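Local atomic coordinates of conserved hypothetical secreted protein (Helicobacter pylori, PDB entry 4RNZ), a protein that probably acts as a zinc-dependent M23B-family metallopeptidase on cell-wall peptidoglycan and helps determine the shape of the bacterium. Residues 191-195 / 300-304; 221-225 / 312-317. All blocks are in the same frame, centred on the assembly; numbering follows the deposited sequence.

Contact 1: residues 191-195 / 300-304. With ZN (zinc ion), chain B.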
ATOM      1  N   LEU A 191       2.520 -15.808  -3.645  1.00 28.32           N
ATOM      2  CA  LEU A 191       3.545 -15.333  -4.548  1.00 29.58           C
ATOM      3  C   LEU A 191       4.677 -16.344  -4.646  1.00 30.88           C
ATOM      4  O   LEU A 191       4.926 -17.095  -3.717  1.00 31.46           O
ATOM      5  CB  LEU A 191       4.103 -14.007  -4.045  1.00 28.70           C
ATOM      6  CG  LEU A 191       3.137 -12.837  -3.959  1.00 28.25           C
ATOM      7  CD1 LEU A 191       3.931 -11.603  -3.569  1.00 30.02           C
ATOM      8  CD2 LEU A 191       2.426 -12.652  -5.287  1.00 27.93           C
ATOM      9  N   GLU A 192       5.365 -16.339  -5.773  1.00 33.05           N
ATOM     10  CA  GLU A 192       6.519 -17.224  -5.995  1.00 34.76           C
ATOM     11  C   GLU A 192       7.750 -16.367  -6.131  1.00 31.89           C
ATOM     12  O   GLU A 192       7.700 -15.295  -6.718  1.00 30.73           O
ATOM     13  CB  GLU A 192       6.355 -18.003  -7.293  1.00 36.14           C
ATOM     14  CG  GLU A 192       5.381 -19.144  -7.180  1.00 40.42           C
ATOM     15  CD  GLU A 192       5.205 -19.918  -8.472  1.00 42.75           C
ATOM     16  OE1 GLU A 192       5.765 -19.534  -9.538  1.00 40.64           O
ATOM     17  OE2 GLU A 192       4.481 -20.936  -8.421  1.00 46.24           O
ATOM     18  N   THR A 193       8.858 -16.852  -5.601  1.00 30.65           N
ATOM     19  CA  THR A 193      10.126 -16.196  -5.748  1.00 28.97           C
ATOM     20  C   THR A 193      10.424 -16.035  -7.240  1.00 28.54           C
ATOM     21  O   THR A 193      10.367 -17.004  -7.963  1.00 27.41           O
ATOM     22  CB  THR A 193      11.205 -17.049  -5.094  1.00 29.67           C
ATOM     23  OG1 THR A 193      10.910 -17.172  -3.703  1.00 30.21           O
ATOM     24  CG2 THR A 193      12.541 -16.430  -5.266  1.00 29.24           C
ATOM     25  N   PRO A 194      10.721 -14.795  -7.696  1.00 27.08           N
ATOM     26  CA  PRO A 194      10.740 -14.474  -9.126  1.00 29.71           C
ATOM     27  C   PRO A 194      12.066 -14.677  -9.838  1.00 29.46           C
ATOM     28  O   PRO A 194      12.148 -14.387 -11.023  1.00 28.47           O
ATOM     29  CB  PRO A 194      10.389 -12.976  -9.150  1.00 29.92           C
ATOM     30  CG  PRO A 194      10.917 -12.450  -7.871  1.00 29.73           C
ATOM     31  CD  PRO A 194      10.792 -13.579  -6.865  1.00 27.38           C
ATOM     32  N   VAL A 195      13.091 -15.148  -9.131  1.00 30.14           N
ATOM     33  CA  VAL A 195      14.436 -15.276  -9.713  1.00 30.99           C
ATOM     34  C   VAL A 195      15.218 -16.343  -8.953  1.00 30.82           C
ATOM     35  O   VAL A 195      14.882 -16.668  -7.798  1.00 29.16           O
ATOM     36  CB  VAL A 195      15.191 -13.926  -9.654  1.00 32.97           C
ATOM     37  CG1 VAL A 195      15.594 -13.573  -8.224  1.00 31.62           C
ATOM     38  CG2 VAL A 195      16.408 -13.924 -10.558  1.00 33.24           C
ATOM     39  N   LEU A 300      18.160  -8.317  -8.555  1.00 32.55           N
ATOM     40  CA  LEU A 300      16.765  -7.952  -8.806  1.00 30.89           C
ATOM     41  C   LEU A 300      16.259  -7.276  -7.538  1.00 29.18           C
ATOM     42  O   LEU A 300      16.339  -7.851  -6.459  1.00 30.88           O
ATOM     43  CB  LEU A 300      15.927  -9.195  -9.091  1.00 33.02           C
ATOM     44  CG  LEU A 300      14.410  -8.978  -9.077  1.00 33.19           C
ATOM     45  CD1 LEU A 300      14.025  -8.047 -10.217  1.00 33.29           C
ATOM     46  CD2 LEU A 300      13.710 -10.306  -9.156  1.00 34.13           C
ATOM     47  N   HIS A 301      15.739  -6.065  -7.668  1.00 29.95           N
ATOM     48  CA  HIS A 301      14.973  -5.469  -6.588  1.00 29.40           C
ATOM     49  C   HIS A 301      13.511  -5.874  -6.823  1.00 28.64           C
ATOM     50  O   HIS A 301      12.950  -5.547  -7.870  1.00 28.80           O
ATOM     51  CB  HIS A 301      15.135  -3.951  -6.568  1.00 30.91           C
ATOM     52  CG  HIS A 301      14.203  -3.272  -5.619  1.00 29.86           C
ATOM     53  ND1 HIS A 301      14.610  -2.820  -4.389  1.00 30.02           N
ATOM     54  CD2 HIS A 301      12.878  -3.021  -5.695  1.00 30.76           C
ATOM     55  CE1 HIS A 301      13.575  -2.303  -3.747  1.00 32.58           C
ATOM     56  NE2 HIS A 301      12.510  -2.411  -4.521  1.00 31.55           N
ATOM     57  N   PHE A 302      12.922  -6.590  -5.861  1.00 26.47           N
ATOM     58  CA  PHE A 302      11.549  -7.089  -5.936  1.00 26.68           C
ATOM     59  C   PHE A 302      10.722  -6.399  -4.873  1.00 27.53           C
ATOM     60  O   PHE A 302      10.974  -6.565  -3.682  1.00 25.32           O
ATOM     61  CB  PHE A 302      11.497  -8.619  -5.752  1.00 26.60           C
ATOM     62  CG  PHE A 302      10.089  -9.227  -5.770  1.00 26.56           C
ATOM     63  CD1 PHE A 302       9.157  -8.887  -6.744  1.00 27.83           C
ATOM     64  CD2 PHE A 302       9.712 -10.139  -4.801  1.00 27.17           C
ATOM     65  CE1 PHE A 302       7.888  -9.449  -6.758  1.00 25.84           C
ATOM     66  CE2 PHE A 302       8.457 -10.712  -4.813  1.00 27.21           C
ATOM     67  CZ  PHE A 302       7.533 -10.354  -5.785  1.00 27.68           C
ATOM     68  N   GLY A 303       9.764  -5.594  -5.316  1.00 27.87           N
ATOM     69  CA  GLY A 303       8.913  -4.829  -4.412  1.00 28.60           C
ATOM     70  C   GLY A 303       7.442  -5.203  -4.492  1.00 28.38           C
ATOM     71  O   GLY A 303       6.931  -5.516  -5.568  1.00 27.84           O
ATOM     72  N   VAL A 304       6.769  -5.176  -3.344  1.00 27.26           N
ATOM     73  CA  VAL A 304       5.355  -5.423  -3.285  1.00 27.02           C
ATOM     74  C   VAL A 304       4.693  -4.311  -2.480  1.00 25.68           C
ATOM     75  O   VAL A 304       5.178  -3.953  -1.412  1.00 26.64           O
ATOM     76  CB  VAL A 304       5.020  -6.797  -2.692  1.00 27.54           C
ATOM     77  CG1 VAL A 304       3.502  -7.001  -2.636  1.00 27.54           C
ATOM     78  CG2 VAL A 304       5.667  -7.905  -3.536  1.00 28.56           C
TER
HETATM   79 ZN    ZN B 501      16.284  -2.908  -3.271  1.00 32.61          ZN
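The metal-binding strand of the M23 peptidase fold is packed here on the face of its sheet that does not carry the zinc. The loop segment 191-195 runs nearly antiparallel to 300-304 (168° between end-to-end directions), but the closest CA pairs, 7.7 Å for Val-195 with Leu-300 and 8.1 Å for Pro-194 with Phe-302, are too far apart for sheet pairing. Side chains therefore make the contact, which buries 261 Å². Leu-300, Phe-302 and Val-304 point CA-to-CB toward the loop and form a row of bumps with hollows between them. Pro-194 is the main bump: its CG drops into the hollow between Leu-300 and Phe-302, 3.7 Å from Leu-300 CD2 and over one face of the Phe-302 ring in a CH-pi contact; Leu-300 CD2 in turn touches Val-195 CG1 at 3.9 Å. At the far end, Leu-191 CD1 rests 4.1 Å from Val-304 CG2 and 4.4 Å from Phe-302 CZ, bridging these two side chains. Tyr-264 of the adjacent strand 260-267 meets both Pro-194 and the Phe-302 ring. His-301 faces the other way and gives its ND1 to the zinc at 2.0 Å. The geometry of the CH-pi contact is clear: Pro-194 CG lies 4.0 Å from the centroid of the Phe-302 ring and 12° off its normal.

Contact 2: residues 221-225 / 312-317. With ZN (zinc ion), chain B.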
ATOM      1  N   GLY A 221      11.682  -3.339  -0.543  1.00 28.45           N
ATOM      2  CA  GLY A 221      11.661  -4.500  -1.430  1.00 26.92           C
ATOM      3  C   GLY A 221      12.683  -5.487  -0.916  1.00 27.37           C
ATOM      4  O   GLY A 221      13.193  -5.343   0.175  1.00 28.16           O
ATOM      5  N   VAL A 222      12.933  -6.524  -1.698  1.00 29.01           N
ATOM      6  CA  VAL A 222      13.955  -7.520  -1.387  1.00 30.61           C
ATOM      7  C   VAL A 222      14.945  -7.432  -2.528  1.00 28.81           C
ATOM      8  O   VAL A 222      14.547  -7.423  -3.688  1.00 29.77           O
ATOM      9  CB  VAL A 222      13.377  -8.945  -1.342  1.00 31.66           C
ATOM     10  CG1 VAL A 222      14.490  -9.965  -1.099  1.00 33.67           C
ATOM     11  CG2 VAL A 222      12.313  -9.048  -0.279  1.00 33.93           C
ATOM     12  N   ASP A 223      16.224  -7.338  -2.193  1.00 30.84           N
ATOM     13  CA  ASP A 223      17.291  -7.381  -3.190  1.00 31.19           C
ATOM     14  C   ASP A 223      17.801  -8.807  -3.270  1.00 31.56           C
ATOM     15  O   ASP A 223      18.277  -9.372  -2.280  1.00 32.32           O
ATOM     16  CB  ASP A 223      18.425  -6.417  -2.835  1.00 32.93           C
ATOM     17  CG  ASP A 223      18.035  -4.971  -3.035  1.00 34.29           C
ATOM     18  OD1 ASP A 223      16.995  -4.707  -3.662  1.00 31.17           O
ATOM     19  OD2 ASP A 223      18.763  -4.084  -2.568  1.00 34.17           O
ATOM     20  N   TYR A 224      17.657  -9.389  -4.454  1.00 32.02           N
ATOM     21  CA  TYR A 224      18.066 -10.769  -4.696  1.00 33.69           C
ATOM     22  C   TYR A 224      19.332 -10.693  -5.506  1.00 33.36           C
ATOM     23  O   TYR A 224      19.294 -10.221  -6.642  1.00 33.79           O
ATOM     24  CB  TYR A 224      17.037 -11.511  -5.531  1.00 30.06           C
ATOM     25  CG  TYR A 224      15.725 -11.886  -4.860  1.00 30.00           C
ATOM     26  CD1 TYR A 224      15.653 -12.899  -3.904  1.00 27.66           C
ATOM     27  CD2 TYR A 224      14.530 -11.264  -5.246  1.00 29.34           C
ATOM     28  CE1 TYR A 224      14.445 -13.254  -3.330  1.00 27.40           C
ATOM     29  CE2 TYR A 224      13.330 -11.619  -4.686  1.00 29.92           C
ATOM     30  CZ  TYR A 224      13.285 -12.618  -3.733  1.00 30.08           C
ATOM     31  OH  TYR A 224      12.067 -12.951  -3.187  1.00 32.92           O
ATOM     32  N   ALA A 225      20.452 -11.100  -4.923  1.00 35.23           N
ATOM     33  CA  ALA A 225      21.705 -11.171  -5.685  1.00 36.63           C
ATOM     34  C   ALA A 225      21.575 -12.308  -6.696  1.00 34.27           C
ATOM     35  O   ALA A 225      21.195 -13.416  -6.348  1.00 36.16           O
ATOM     36  CB  ALA A 225      22.897 -11.396  -4.761  1.00 37.62           C
ATOM     37  N   ASN A 312       6.464  -6.397   3.084  1.00 30.38           N
ATOM     38  CA  ASN A 312       7.519  -7.390   2.914  1.00 32.11           C
ATOM     39  C   ASN A 312       7.071  -8.509   1.959  1.00 31.12           C
ATOM     40  O   ASN A 312       6.122  -9.247   2.261  1.00 31.55           O
ATOM     41  CB  ASN A 312       7.939  -7.994   4.263  1.00 32.57           C
ATOM     42  CG  ASN A 312       9.093  -8.968   4.120  1.00 37.25           C
ATOM     43  OD1 ASN A 312       9.662  -9.151   3.042  1.00 37.32           O
ATOM     44  ND2 ASN A 312       9.438  -9.610   5.206  1.00 42.08           N
ATOM     45  N   PRO A 313       7.739  -8.632   0.794  1.00 30.45           N
ATOM     46  CA  PRO A 313       7.299  -9.623  -0.199  1.00 30.70           C
ATOM     47  C   PRO A 313       7.385 -11.049   0.357  1.00 30.66           C
ATOM     48  O   PRO A 313       6.546 -11.891   0.033  1.00 31.90           O
ATOM     49  CB  PRO A 313       8.279  -9.424  -1.351  1.00 29.39           C
ATOM     50  CG  PRO A 313       8.722  -8.011  -1.210  1.00 29.59           C
ATOM     51  CD  PRO A 313       8.849  -7.821   0.281  1.00 31.09           C
ATOM     52  N   LEU A 314       8.374 -11.282   1.211  1.00 31.75           N
ATOM     53  CA  LEU A 314       8.615 -12.596   1.774  1.00 35.12           C
ATOM     54  C   LEU A 314       7.433 -13.114   2.572  1.00 35.56           C
ATOM     55  O   LEU A 314       7.163 -14.313   2.564  1.00 35.75           O
ATOM     56  CB  LEU A 314       9.883 -12.577   2.615  1.00 36.45           C
ATOM     57  CG  LEU A 314      11.163 -12.201   1.851  1.00 37.47           C
ATOM     58  CD1 LEU A 314      12.347 -12.572   2.725  1.00 39.28           C
ATOM     59  CD2 LEU A 314      11.305 -12.839   0.463  1.00 38.29           C
ATOM     60  N   GLY A 315       6.688 -12.215   3.207  1.00 34.64           N
ATOM     61  CA  GLY A 315       5.463 -12.602   3.884  1.00 33.44           C
ATOM     62  C   GLY A 315       4.433 -13.288   3.021  1.00 33.16           C
ATOM     63  O   GLY A 315       3.575 -14.003   3.541  1.00 33.85           O
ATOM     64  N   TYR A 316       4.485 -13.082   1.707  1.00 30.51           N
ATOM     65  CA  TYR A 316       3.524 -13.702   0.797  1.00 31.80           C
ATOM     66  C   TYR A 316       4.105 -14.837  -0.017  1.00 32.50           C
ATOM     67  O   TYR A 316       3.388 -15.427  -0.851  1.00 31.71           O
ATOM     68  CB  TYR A 316       3.034 -12.690  -0.221  1.00 33.80           C
ATOM     69  CG  TYR A 316       2.017 -11.709   0.256  1.00 36.95           C
ATOM     70  CD1 TYR A 316       0.665 -12.072   0.370  1.00 39.10           C
ATOM     71  CD2 TYR A 316       2.380 -10.398   0.529  1.00 41.07           C
ATOM     72  CE1 TYR A 316      -0.286 -11.150   0.780  1.00 39.93           C
ATOM     73  CE2 TYR A 316       1.440  -9.472   0.934  1.00 42.92           C
ATOM     74  CZ  TYR A 316       0.108  -9.848   1.053  1.00 42.42           C
ATOM     75  OH  TYR A 316      -0.812  -8.904   1.460  1.00 44.26           O
ATOM     76  N   ILE A 317       5.400 -15.102   0.133  1.00 33.18           N
ATOM     77  CA  ILE A 317       5.974 -16.257  -0.559  1.00 37.26           C
ATOM     78  C   ILE A 317       5.852 -17.464   0.359  1.00 40.79           C
ATOM     79  O   ILE A 317       6.506 -17.544   1.371  1.00 40.09           O
ATOM     80  CB  ILE A 317       7.412 -15.991  -0.996  1.00 38.95           C
ATOM     81  CG1 ILE A 317       7.383 -14.886  -2.063  1.00 40.02           C
ATOM     82  CG2 ILE A 317       8.042 -17.261  -1.555  1.00 38.72           C
ATOM     83  CD1 ILE A 317       8.729 -14.458  -2.580  1.00 40.71           C
TER
HETATM   84 ZN    ZN B 501      16.284  -2.908  -3.271  1.00 32.61          ZN
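Residues 222-225 are extended as a strand, whereas 313-315 have helical phi/psi and coil the segment 312-317 into a compact turn. Two backbone bonds hold it, Tyr-316 N to Pro-313 O (2.9 Å) and Ile-317 N to Leu-314 O (3.1 Å), with a weak one from Gly-315 N to Asn-312 O (3.2 Å). An Asx turn begins it: Leu-314 N donates to Asn-312 OD1 at 3.1 Å. Val-222 points toward this turn, and its CG2 lies 3.7 Å from Pro-313 CD and 4.0 Å from Leu-314 CG. Tyr-224 leaves the strand sideways, yet its OH reaches both Leu-314 CD2 and Ile-317 CD1 at 3.7 Å. Between Val-222 and Tyr-224, Asp-223 faces the opposite side of the strand, where OD1 binds zinc at 2.0 Å; it is the aspartate of the HxxxD motif of M23 peptidases. The 192 Å² is buried without a polar bond between the segments: the turn bonds internally, the strand's backbone bonds to its sheet neighbours, and apolar packing joins the two.

Overall arrangement
Contacts 1 and 2 have centres 6 Å apart and share one sheet, in which strands 222-225 and 299-306 are antiparallel neighbours: probable hydrogen bonds join Phe-302 O to Val-222 N (2.8 Å) and Leu-300 O to Tyr-224 N (2.9 Å). Their segments alternate along the chain, and the loop of contact 1 also packs on the turn of contact 2, with Thr-193 OG1 3.6 Å from Ile-317 CG2. Each contact supplies one zinc ligand, His-301 and Asp-223, from the face turned away from its packing. His-219 is the third ligand from the M23 domain, and Glu-34 of helix 30-36 takes the fourth position, consistent with a self-blocked, latent active site.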